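Local coordinates for protein cystathionine beta-lyases/cystathionine gamma-synthases (Corynebacterium glutamicum, PDB 5X5H) that probably catalyses the pyridoxal 5'-phosphate-dependent joining of O-succinyl-L-homoserine and L-cysteine to form L,L-cystathionine and succinate, a step of methionine biosynthesis, at residues I32-T37 with S240-Y245; A62-V67 with Y75-S80; F90-K95 with E226-M231; K325-A330 with E373-D378. All blocks are in the same frame, centred on the assembly; numbering follows the deposited sequence.

In the fold
From the N terminus, the loop residues 32-37 open the widest loop, which contact 1 closes about 200 residues later at the start of helix 241-251. Contacts 2 and 3 both nest inside it, one after the other. Contact 2 closes a short helix-to-strand connection, joining helix 58-70 to edge strand 75-79 of the seven-stranded sheet. Contact 3 ties helix 82-93 to helix 222-235. Leu63 packs on Ala244 between contacts 1 and 2, and Arg77 packs on Leu228 and Leu229 between contacts 2 and 3. Contact 4 follows in series in the C-terminal part, joining the loop that leads into edge strand 328-329 to helix 372-384; its centre lies about 42 Å from that of contact 3.

Contact 1: residues I32-T37 with S240-Y245; sequences IYASTT and SVFDAY
Tyr33 O lies against Val241 CG1 at 3.6 Å and is gripped by two donors: a weak bond from Ser35 N at 2.9 Å and a hydrogen bond from Asn57 ND2. The bond from Ser35 closes an inverse gamma turn centred on Ala34, directly after another centred on Tyr33. This kinked N-terminal loop of the trans-sulfuration enzyme, a member of the fold-type I PLP class, lies against the first turn of helix 241-251, whose N-cap, Ser240, accepts a weak bond from Phe242 N.

Ile32 makes the largest single contribution, and its two branches go to different rings. With chi1 at -59° CG1 sits beside the backbone N, and CG2 is anti to it, over a face of Phe242, offset toward the rim; CG2 also meets Val241 CG2 at 3.7 Å. The other branch ends in CD1, which makes a CH-pi contact with Tyr245, 4.0 Å from the ring centroid and 24° off the normal. The hydroxyl of Tyr245 bonds to Asp211 of the fourth subunit.

Other subunits also adjoin the loop: Phe242 of the second subunit packs on Ile32, and Tyr25 of that subunit stacks edge-to-face with Tyr33. The contact therefore belongs to the buried core of the tetramer. Beyond Ile32, Ala34 CA touches Val241 CG2 at 3.8 Å, and Ala34 CB approaches Phe242 obliquely, 3.9 Å from CZ.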
# COMPACT_ATOMS: atom_id res chain seq x y z
N ILE A 32 -9.17 3.26 -2.76
CA ILE A 32 -8.73 1.91 -2.48
C ILE A 32 -9.65 1.37 -1.40
O ILE A 32 -9.51 1.82 -0.21
CB ILE A 32 -7.24 1.83 -2.17
CG1 ILE A 32 -6.47 2.36 -3.37
CG2 ILE A 32 -6.88 0.38 -1.90
CD1 ILE A 32 -5.00 2.57 -3.02
N TYR A 33 -10.62 0.52 -1.74
CA TYR A 33 -11.56 0.04 -0.74
C TYR A 33 -11.04 -1.23 -0.08
O TYR A 33 -11.46 -2.34 -0.35
CB TYR A 33 -12.92 -0.23 -1.42
CG TYR A 33 -13.67 1.04 -1.81
CD1 TYR A 33 -14.40 1.68 -0.84
CD2 TYR A 33 -13.58 1.66 -3.03
CE1 TYR A 33 -15.07 2.83 -1.13
CE2 TYR A 33 -14.24 2.83 -3.34
CZ TYR A 33 -14.97 3.41 -2.36
OH TYR A 33 -15.61 4.63 -2.62
N ALA A 34 -10.09 -1.02 0.81
CA ALA A 34 -9.51 -2.11 1.61
C ALA A 34 -10.35 -2.54 2.79
O ALA A 34 -10.13 -2.18 3.95
CB ALA A 34 -8.05 -1.75 2.04
N SER A 35 -11.41 -3.21 2.37
CA SER A 35 -12.47 -3.69 3.22
C SER A 35 -12.88 -5.00 2.71
O SER A 35 -13.09 -5.13 1.45
CB SER A 35 -13.70 -2.80 3.27
OG SER A 35 -13.49 -1.56 3.91
N THR A 36 -13.10 -6.01 3.53
CA THR A 36 -13.60 -7.31 3.04
C THR A 36 -15.10 -7.30 2.94
O THR A 36 -15.66 -8.19 2.27
CB THR A 36 -13.20 -8.41 4.00
OG1 THR A 36 -13.69 -8.06 5.29
CG2 THR A 36 -11.71 -8.55 4.08
N THR A 37 -15.78 -6.39 3.65
CA THR A 37 -17.25 -6.41 3.73
C THR A 37 -17.76 -5.01 3.74
O THR A 37 -17.05 -3.99 3.95
CB THR A 37 -17.60 -7.28 4.93
OG1 THR A 37 -19.03 -7.46 4.90
CG2 THR A 37 -17.26 -6.66 6.28
N SER A 240 -6.04 -8.59 -5.01
CA SER A 240 -6.06 -7.59 -3.95
C SER A 240 -6.54 -6.24 -4.46
O SER A 240 -6.30 -5.83 -5.63
CB SER A 240 -4.58 -7.35 -3.54
OG SER A 240 -4.42 -6.29 -2.66
N VAL A 241 -7.19 -5.44 -3.64
CA VAL A 241 -7.59 -4.10 -4.01
C VAL A 241 -6.36 -3.24 -4.25
O VAL A 241 -6.36 -2.34 -5.09
CB VAL A 241 -8.57 -3.38 -3.08
CG1 VAL A 241 -9.88 -4.13 -3.01
CG2 VAL A 241 -7.94 -3.20 -1.70
N PHE A 242 -5.28 -3.45 -3.51
CA PHE A 242 -4.07 -2.65 -3.71
C PHE A 242 -3.53 -3.00 -5.08
O PHE A 242 -3.08 -2.12 -5.83
CB PHE A 242 -3.00 -2.98 -2.60
CG PHE A 242 -3.40 -2.55 -1.27
CD1 PHE A 242 -3.16 -1.22 -0.86
CD2 PHE A 242 -4.08 -3.42 -0.42
CE1 PHE A 242 -3.62 -0.75 0.39
CE2 PHE A 242 -4.50 -2.92 0.83
CZ PHE A 242 -4.26 -1.65 1.19
N ASP A 243 -3.50 -4.28 -5.44
CA ASP A 243 -2.96 -4.68 -6.75
C ASP A 243 -3.86 -4.14 -7.84
O ASP A 243 -3.37 -3.68 -8.88
CB ASP A 243 -2.87 -6.18 -6.83
CG ASP A 243 -1.62 -6.71 -6.06
OD1 ASP A 243 -0.85 -5.92 -5.44
OD2 ASP A 243 -1.45 -7.93 -6.15
N ALA A 244 -5.19 -4.20 -7.72
CA ALA A 244 -6.08 -3.69 -8.78
C ALA A 244 -5.88 -2.18 -8.94
O ALA A 244 -5.92 -1.67 -10.08
CB ALA A 244 -7.51 -3.93 -8.44
N TYR A 245 -5.63 -1.44 -7.87
CA TYR A 245 -5.32 -0.02 -7.99
C TYR A 245 -4.00 0.19 -8.72
O TYR A 245 -3.94 1.03 -9.67
CB TYR A 245 -5.19 0.64 -6.57
CG TYR A 245 -4.82 2.10 -6.71
CD1 TYR A 245 -5.75 3.02 -7.02
CD2 TYR A 245 -3.51 2.48 -6.56
CE1 TYR A 245 -5.46 4.32 -7.24
CE2 TYR A 245 -3.14 3.81 -6.81
CZ TYR A 245 -4.14 4.72 -7.18
OH TYR A 245 -3.81 6.08 -7.49

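Contact 2: residues A62-V67 with Y75-S80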
# COMPACT_ATOMS: atom_id res chain seq x y z
N ALA A 62 -13.41 -1.13 -11.13
CA ALA A 62 -12.83 -0.02 -11.92
C ALA A 62 -11.81 -0.52 -12.92
O ALA A 62 -11.82 -0.13 -14.12
CB ALA A 62 -12.31 1.12 -11.04
N LEU A 63 -10.92 -1.37 -12.45
CA LEU A 63 -9.93 -2.00 -13.35
C LEU A 63 -10.55 -2.82 -14.47
O LEU A 63 -10.22 -2.64 -15.68
CB LEU A 63 -8.96 -2.83 -12.56
CG LEU A 63 -8.00 -3.70 -13.38
CD1 LEU A 63 -7.08 -2.90 -14.28
CD2 LEU A 63 -7.27 -4.64 -12.50
N GLU A 64 -11.48 -3.66 -14.08
CA GLU A 64 -12.20 -4.53 -15.02
C GLU A 64 -12.86 -3.77 -16.11
O GLU A 64 -12.75 -4.06 -17.33
CB GLU A 64 -13.29 -5.32 -14.25
CG GLU A 64 -12.69 -6.37 -13.35
CD GLU A 64 -13.70 -7.15 -12.47
OE1 GLU A 64 -14.87 -6.65 -12.30
OE2 GLU A 64 -13.33 -8.21 -11.90
N GLN A 65 -13.54 -2.67 -15.77
CA GLN A 65 -14.26 -1.87 -16.74
C GLN A 65 -13.34 -1.15 -17.66
O GLN A 65 -13.64 -0.90 -18.82
CB GLN A 65 -15.22 -0.91 -16.00
CG GLN A 65 -16.35 -1.65 -15.31
CD GLN A 65 -17.26 -2.36 -16.22
OE1 GLN A 65 -17.36 -3.61 -16.26
NE2 GLN A 65 -17.88 -1.58 -17.09
N THR A 66 -12.15 -0.75 -17.19
CA THR A 66 -11.17 -0.06 -17.96
C THR A 66 -10.66 -1.02 -19.04
O THR A 66 -10.62 -0.70 -20.22
CB THR A 66 -10.04 0.51 -17.16
OG1 THR A 66 -10.50 1.33 -16.09
CG2 THR A 66 -9.14 1.36 -18.02
N VAL A 67 -10.12 -2.17 -18.66
CA VAL A 67 -9.61 -3.10 -19.67
C VAL A 67 -10.70 -3.57 -20.66
O VAL A 67 -10.42 -3.69 -21.87
CB VAL A 67 -8.87 -4.25 -18.99
CG1 VAL A 67 -8.36 -5.28 -20.07
CG2 VAL A 67 -7.69 -3.75 -18.16
N TYR A 75 -17.76 -6.49 -21.15
CA TYR A 75 -17.55 -7.19 -19.83
C TYR A 75 -16.09 -7.53 -19.62
O TYR A 75 -15.36 -7.96 -20.55
CB TYR A 75 -18.35 -8.45 -19.83
CG TYR A 75 -19.81 -8.32 -20.21
CD1 TYR A 75 -20.67 -7.66 -19.32
CD2 TYR A 75 -20.30 -8.76 -21.38
CE1 TYR A 75 -22.01 -7.47 -19.61
CE2 TYR A 75 -21.67 -8.58 -21.67
CZ TYR A 75 -22.43 -7.90 -20.85
OH TYR A 75 -23.78 -7.67 -21.17
N GLY A 76 -15.68 -7.48 -18.37
CA GLY A 76 -14.38 -7.81 -17.92
C GLY A 76 -14.37 -8.32 -16.51
O GLY A 76 -15.09 -7.83 -15.66
N ARG A 77 -13.50 -9.31 -16.19
CA ARG A 77 -13.35 -9.79 -14.84
C ARG A 77 -11.90 -10.08 -14.54
O ARG A 77 -11.20 -10.65 -15.42
CB ARG A 77 -14.17 -11.02 -14.53
CG ARG A 77 -15.72 -10.88 -14.77
CD ARG A 77 -16.37 -10.04 -13.69
NE ARG A 77 -17.78 -9.80 -14.06
CZ ARG A 77 -18.63 -9.03 -13.40
NH1 ARG A 77 -18.27 -8.48 -12.28
NH2 ARG A 77 -19.85 -8.86 -13.87
N ALA A 78 -11.42 -9.67 -13.36
CA ALA A 78 -10.04 -9.75 -12.94
C ALA A 78 -9.80 -10.84 -11.98
O ALA A 78 -10.62 -11.30 -11.19
CB ALA A 78 -9.58 -8.45 -12.35
N PHE A 79 -8.56 -11.35 -12.04
CA PHE A 79 -8.10 -12.50 -11.31
C PHE A 79 -6.68 -12.26 -10.72
O PHE A 79 -5.98 -11.36 -11.19
CB PHE A 79 -8.10 -13.77 -12.19
CG PHE A 79 -9.49 -14.09 -12.70
CD1 PHE A 79 -10.40 -14.71 -11.91
CD2 PHE A 79 -9.94 -13.57 -13.92
CE1 PHE A 79 -11.71 -14.98 -12.33
CE2 PHE A 79 -11.19 -13.80 -14.39
CZ PHE A 79 -12.09 -14.46 -13.57
N SER A 80 -6.27 -13.16 -9.81
CA SER A 80 -5.03 -13.00 -9.11
C SER A 80 -3.78 -13.10 -10.03
O SER A 80 -2.70 -12.68 -9.59
CB SER A 80 -4.84 -14.16 -8.11
OG SER A 80 -5.92 -14.34 -7.33
O HOH W 1 -16.05 -8.34 -10.35
O HOH W 2 -16.76 -5.75 -14.18
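A helix-to-strand connection in the large PLP-binding domain of this fold-type I enzyme brings Glu64 of helix 58-70 against Gly76, Arg77 and Ala78 of strand 75-79, an outermost strand of the seven-stranded sheet within this chain. The axes of the two short elements approach to 6.7 Å. The backbones are closest where Gly76, with no side chain, lies beneath the helix: its CA is 4.9 Å from Glu64 CA.

Glu64 comes from the helix obliquely onto the strand, its chain extended beyond CG (chi2 176°), and the first part of it covers the Gly76 carbonyl, with CB 3.4 Å from Gly76 O. At the end, OE2 accepts the Ala78 N-H at 2.8 Å in a nearly straight bond (164°) that arrives on the anti side of the carboxylate, 27° out of its plane. Gln232 NE2 of helix 222-235 is a second donor to OE2, and the same NE2 bonds Ala78 O, so this buried carboxylate is held by strand and helix alike.

OE1 meets two waters. Its salt bridge to Arg77 is long, with the carboxylate and guanidinium planes close to perpendicular, and the nearer polar link runs through water: one molecule lies 2.8 Å from Glu64 OE1 and 2.9 Å from Arg77 NH1, at the guanidinium edge. Arg77 NH2 is paired with Asp225. The second water joins Glu64 OE1 to the strand backbone, 3.1 Å from Gly76 O.

Contact 3: residues F90-K95 with E226-M231; sequences FRIILK and EELLFM
Ile92, near the end of helix 82-93, points its CB toward Glu227, Leu228 and Met231 of helix 222-235, and the atoms beyond spread over these three residues. The branches part at CB with chi1 at -70°. CG2, anti to the backbone N, meets Glu227 CB at 3.9 Å. CG1, beside that N, faces Met231 CG at 3.9 Å. The tip, CD1, touches Leu228 CD2 at 3.7 Å and rests 3.8 Å from Glu227 C, against the backbone of the opposing helix.

Met231 runs counter to Ile92, the two chains passing side by side. The Met231 chain is bent at chi2 and chi3 (-68° and -91°), and its methyl CE comes 3.7 Å from Arg91 CB. Across the segments the closest side-chain contacts are between carbons: aliphatic methyls and methylenes, the CB atoms of Glu227 and Arg91, and Met231 CG and CE.

The polar groups turn to other partners. Arg91 forms salt bridges with Asp87 of its own chain and Asp87 of the third subunit. Lys95 NZ folds back to Arg91 O of the last helical turn (3.0 Å) and to Leu94 O just after the helix (2.9 Å), standing above the plane of the latter.

The pair of helices belongs to the layer beside the large sheet: Leu228 continues onto Arg77 and Phe79 of strand 75-79 and Ile88 of helix 82-93, while Phe90 packs on helix 108-118 and strand 144-150.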
# COMPACT_ATOMS: atom_id res chain seq x y z
N PHE A 90 -10.80 -22.01 -18.65
CA PHE A 90 -10.77 -23.40 -18.99
C PHE A 90 -11.96 -24.11 -18.31
O PHE A 90 -12.65 -24.99 -18.88
CB PHE A 90 -9.50 -24.17 -18.63
CG PHE A 90 -8.29 -23.93 -19.48
CD1 PHE A 90 -8.27 -23.17 -20.63
CD2 PHE A 90 -7.11 -24.43 -19.04
CE1 PHE A 90 -7.06 -22.97 -21.37
CE2 PHE A 90 -5.93 -24.25 -19.77
CZ PHE A 90 -5.96 -23.55 -20.91
N ARG A 91 -12.19 -23.84 -17.01
CA ARG A 91 -13.21 -24.52 -16.23
C ARG A 91 -14.56 -24.13 -16.65
O ARG A 91 -15.47 -24.93 -16.36
CB ARG A 91 -12.91 -24.29 -14.72
CG ARG A 91 -11.66 -25.04 -14.35
CD ARG A 91 -11.14 -24.46 -13.04
NE ARG A 91 -11.81 -25.13 -11.97
CZ ARG A 91 -11.61 -24.90 -10.68
NH1 ARG A 91 -10.75 -23.98 -10.32
NH2 ARG A 91 -12.16 -25.71 -9.81
N ILE A 92 -14.76 -22.97 -17.19
CA ILE A 92 -16.07 -22.54 -17.71
C ILE A 92 -16.36 -23.25 -19.05
O ILE A 92 -17.43 -23.78 -19.29
CB ILE A 92 -16.11 -21.04 -17.88
CG1 ILE A 92 -16.13 -20.41 -16.49
CG2 ILE A 92 -17.33 -20.59 -18.69
CD1 ILE A 92 -15.84 -18.95 -16.53
N ILE A 93 -15.36 -23.26 -19.94
CA ILE A 93 -15.58 -23.68 -21.32
C ILE A 93 -15.52 -25.20 -21.41
O ILE A 93 -16.24 -25.74 -22.30
CB ILE A 93 -14.56 -23.00 -22.21
CG1 ILE A 93 -14.86 -21.52 -22.29
CG2 ILE A 93 -14.64 -23.55 -23.68
CD1 ILE A 93 -13.88 -20.67 -23.01
N LEU A 94 -14.73 -25.86 -20.63
CA LEU A 94 -14.47 -27.31 -20.78
C LEU A 94 -15.12 -28.05 -19.60
O LEU A 94 -15.29 -27.51 -18.46
CB LEU A 94 -12.99 -27.55 -20.67
CG LEU A 94 -12.13 -26.84 -21.72
CD1 LEU A 94 -10.69 -26.88 -21.39
CD2 LEU A 94 -12.32 -27.38 -23.14
N LYS A 95 -15.41 -29.32 -19.87
CA LYS A 95 -15.74 -30.36 -18.91
C LYS A 95 -15.10 -31.66 -19.28
O LYS A 95 -14.57 -31.74 -20.42
CB LYS A 95 -17.32 -30.52 -18.89
CG LYS A 95 -18.08 -29.29 -18.43
CD LYS A 95 -17.75 -28.93 -16.96
CE LYS A 95 -18.34 -27.55 -16.57
NZ LYS A 95 -17.81 -26.43 -17.38
N GLU A 226 -21.43 -13.72 -16.77
CA GLU A 226 -22.06 -14.29 -15.57
C GLU A 226 -21.27 -15.47 -15.02
O GLU A 226 -21.15 -15.62 -13.80
CB GLU A 226 -23.52 -14.77 -15.91
CG GLU A 226 -24.49 -13.63 -16.10
CD GLU A 226 -25.79 -14.11 -16.78
OE1 GLU A 226 -25.97 -15.31 -17.20
OE2 GLU A 226 -26.57 -13.19 -17.07
N GLU A 227 -20.77 -16.37 -15.86
CA GLU A 227 -20.01 -17.54 -15.40
C GLU A 227 -18.64 -17.04 -14.84
O GLU A 227 -18.21 -17.60 -13.83
CB GLU A 227 -19.77 -18.52 -16.54
CG GLU A 227 -21.05 -19.20 -17.08
CD GLU A 227 -21.84 -19.74 -15.90
OE1 GLU A 227 -21.29 -20.54 -15.08
OE2 GLU A 227 -22.98 -19.24 -15.66
N LEU A 228 -18.02 -16.05 -15.45
CA LEU A 228 -16.70 -15.49 -14.90
C LEU A 228 -16.96 -14.93 -13.53
O LEU A 228 -16.17 -15.15 -12.62
CB LEU A 228 -16.15 -14.46 -15.86
CG LEU A 228 -15.55 -15.02 -17.17
CD1 LEU A 228 -15.43 -13.93 -18.19
CD2 LEU A 228 -14.20 -15.66 -16.89
N LEU A 229 -18.06 -14.18 -13.35
CA LEU A 229 -18.40 -13.67 -12.02
C LEU A 229 -18.67 -14.74 -11.02
O LEU A 229 -18.20 -14.69 -9.88
CB LEU A 229 -19.59 -12.71 -12.17
CG LEU A 229 -20.14 -12.15 -10.83
CD1 LEU A 229 -19.11 -11.31 -10.15
CD2 LEU A 229 -21.38 -11.31 -11.13
N PHE A 230 -19.44 -15.80 -11.42
CA PHE A 230 -19.75 -16.90 -10.58
C PHE A 230 -18.47 -17.54 -10.13
O PHE A 230 -18.27 -17.84 -8.94
CB PHE A 230 -20.61 -17.93 -11.32
CG PHE A 230 -20.80 -19.20 -10.56
CD1 PHE A 230 -21.76 -19.23 -9.56
CD2 PHE A 230 -19.93 -20.29 -10.69
CE1 PHE A 230 -21.92 -20.38 -8.78
CE2 PHE A 230 -20.10 -21.43 -9.89
CZ PHE A 230 -21.06 -21.44 -8.94
N MET A 231 -17.52 -17.73 -11.04
CA MET A 231 -16.30 -18.40 -10.65
C MET A 231 -15.32 -17.51 -9.85
O MET A 231 -14.60 -17.99 -8.97
CB MET A 231 -15.57 -18.95 -11.92
CG MET A 231 -16.34 -19.98 -12.63
SD MET A 231 -16.57 -21.56 -11.80
CE MET A 231 -15.14 -22.43 -12.43

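Contact 4: residues K325-A330 with E373-D378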
# COMPACT_ATOMS: atom_id res chain seq x y z
N LYS A 325 24.58 -5.26 -19.41
CA LYS A 325 24.71 -4.53 -18.19
C LYS A 325 23.57 -3.57 -17.90
O LYS A 325 23.56 -2.99 -16.82
CB LYS A 325 25.98 -3.73 -18.25
CG LYS A 325 27.23 -4.60 -18.33
CD LYS A 325 28.49 -3.77 -18.27
CE LYS A 325 28.62 -2.90 -17.01
NZ LYS A 325 28.63 -3.67 -15.71
N LEU A 326 22.70 -3.33 -18.87
CA LEU A 326 21.49 -2.50 -18.64
C LEU A 326 20.29 -3.37 -18.69
O LEU A 326 19.43 -3.31 -17.80
CB LEU A 326 21.47 -1.40 -19.71
CG LEU A 326 20.26 -0.51 -19.70
CD1 LEU A 326 20.09 0.17 -18.37
CD2 LEU A 326 20.49 0.56 -20.78
N ILE A 327 20.17 -4.21 -19.71
CA ILE A 327 19.15 -5.21 -19.82
C ILE A 327 19.38 -6.27 -18.78
O ILE A 327 20.51 -6.83 -18.72
CB ILE A 327 19.08 -5.84 -21.21
CG1 ILE A 327 18.97 -4.73 -22.30
CG2 ILE A 327 17.92 -6.78 -21.43
CD1 ILE A 327 19.12 -5.25 -23.72
N CYS A 328 18.39 -6.55 -17.95
CA CYS A 328 18.60 -7.47 -16.85
C CYS A 328 18.12 -8.85 -17.15
O CYS A 328 17.04 -9.12 -17.61
CB CYS A 328 17.80 -6.90 -15.66
SG CYS A 328 18.08 -7.77 -14.07
N LEU A 329 18.96 -9.82 -16.71
CA LEU A 329 18.63 -11.28 -16.73
C LEU A 329 17.60 -11.62 -15.66
O LEU A 329 17.93 -11.65 -14.47
CB LEU A 329 19.90 -12.09 -16.56
CG LEU A 329 19.60 -13.56 -16.75
CD1 LEU A 329 19.13 -14.05 -18.07
CD2 LEU A 329 20.92 -14.35 -16.45
N ALA A 330 16.41 -11.88 -16.12
CA ALA A 330 15.28 -12.17 -15.24
C ALA A 330 14.15 -12.68 -16.02
O ALA A 330 14.02 -12.42 -17.25
CB ALA A 330 14.85 -10.85 -14.51
N GLU A 373 19.72 4.83 -27.42
CA GLU A 373 21.20 4.85 -27.51
C GLU A 373 21.84 4.00 -26.46
O GLU A 373 22.82 3.32 -26.74
CB GLU A 373 21.80 6.24 -27.41
CG GLU A 373 21.30 7.18 -28.52
CD GLU A 373 19.91 7.86 -28.27
OE1 GLU A 373 19.16 7.64 -27.19
OE2 GLU A 373 19.47 8.50 -29.32
N ASP A 374 21.32 3.98 -25.26
CA ASP A 374 21.86 3.19 -24.22
C ASP A 374 21.56 1.68 -24.43
O ASP A 374 22.40 0.83 -24.15
CB ASP A 374 21.28 3.60 -22.85
CG ASP A 374 21.61 5.03 -22.50
OD1 ASP A 374 22.71 5.55 -22.85
OD2 ASP A 374 20.78 5.66 -21.80
N LEU A 375 20.37 1.35 -24.90
CA LEU A 375 20.03 -0.09 -25.19
C LEU A 375 20.90 -0.56 -26.36
O LEU A 375 21.40 -1.68 -26.29
CB LEU A 375 18.58 -0.19 -25.52
CG LEU A 375 17.62 0.02 -24.33
CD1 LEU A 375 16.17 0.21 -24.80
CD2 LEU A 375 17.80 -1.02 -23.24
N LEU A 376 21.05 0.22 -27.42
CA LEU A 376 21.94 -0.18 -28.59
C LEU A 376 23.33 -0.41 -28.05
O LEU A 376 23.99 -1.43 -28.45
CB LEU A 376 21.92 0.86 -29.66
CG LEU A 376 20.73 0.89 -30.54
CD1 LEU A 376 20.58 2.18 -31.31
CD2 LEU A 376 20.76 -0.29 -31.52
N ALA A 377 23.84 0.46 -27.22
CA ALA A 377 25.20 0.32 -26.71
C ALA A 377 25.36 -0.93 -25.91
O ALA A 377 26.38 -1.69 -25.95
CB ALA A 377 25.63 1.55 -25.95
N ASP A 378 24.34 -1.27 -25.10
CA ASP A 378 24.41 -2.47 -24.27
C ASP A 378 24.36 -3.73 -25.09
O ASP A 378 25.17 -4.69 -24.84
CB ASP A 378 23.28 -2.48 -23.22
CG ASP A 378 23.46 -3.49 -22.15
OD1 ASP A 378 24.62 -3.70 -21.66
OD2 ASP A 378 22.43 -4.07 -21.66
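Three backbone hydrogen bonds to one carboxylate hold Lys325, Leu326 and Ile327 against Asp378 of helix 372-384 in the C-terminal domain. Asp378 CG stands anti to the backbone N (chi1 -166°), and both oxygens are used. OD1 takes the Lys325 N-H on its syn lone pair, at 2.7 Å and almost straight (173°). OD2 takes two donors from the same face of the carboxylate: Leu326 N, 2.9 Å away and 52° above the plane, and Ile327 N at 3.0 Å, nearly in line with the C-O bond of OD2. OD1 has a further partner one helical turn on, Gln381 NE2, which probably helps to set the rotation of the group.

The apolar part flanks this polar centre. Leu326 CD2 touches Asp374 CB at 3.8 Å, and Leu375 CD2 is 4.0 Å from both Leu326 CD2 and Ile327 CG1, so one leucine methyl bridges the two. Leu375 also packs on Asn264 and Ile268 of helix 254-273. Asp374, whose CB takes part here, bonds through OD2 to Thr12 OG1 and Gly9 N of the fourth subunit.

The bound segment leads into strand 328-329, an outermost strand of the domain's five-stranded sheet within this chain, so the contact fastens the approach to that strand onto the C-terminal helix, away from the annotated sites. Three amide N-H groups converging on buried Asp378 would favour its ionised form, and their bonds satisfy three consecutive amides just before the strand.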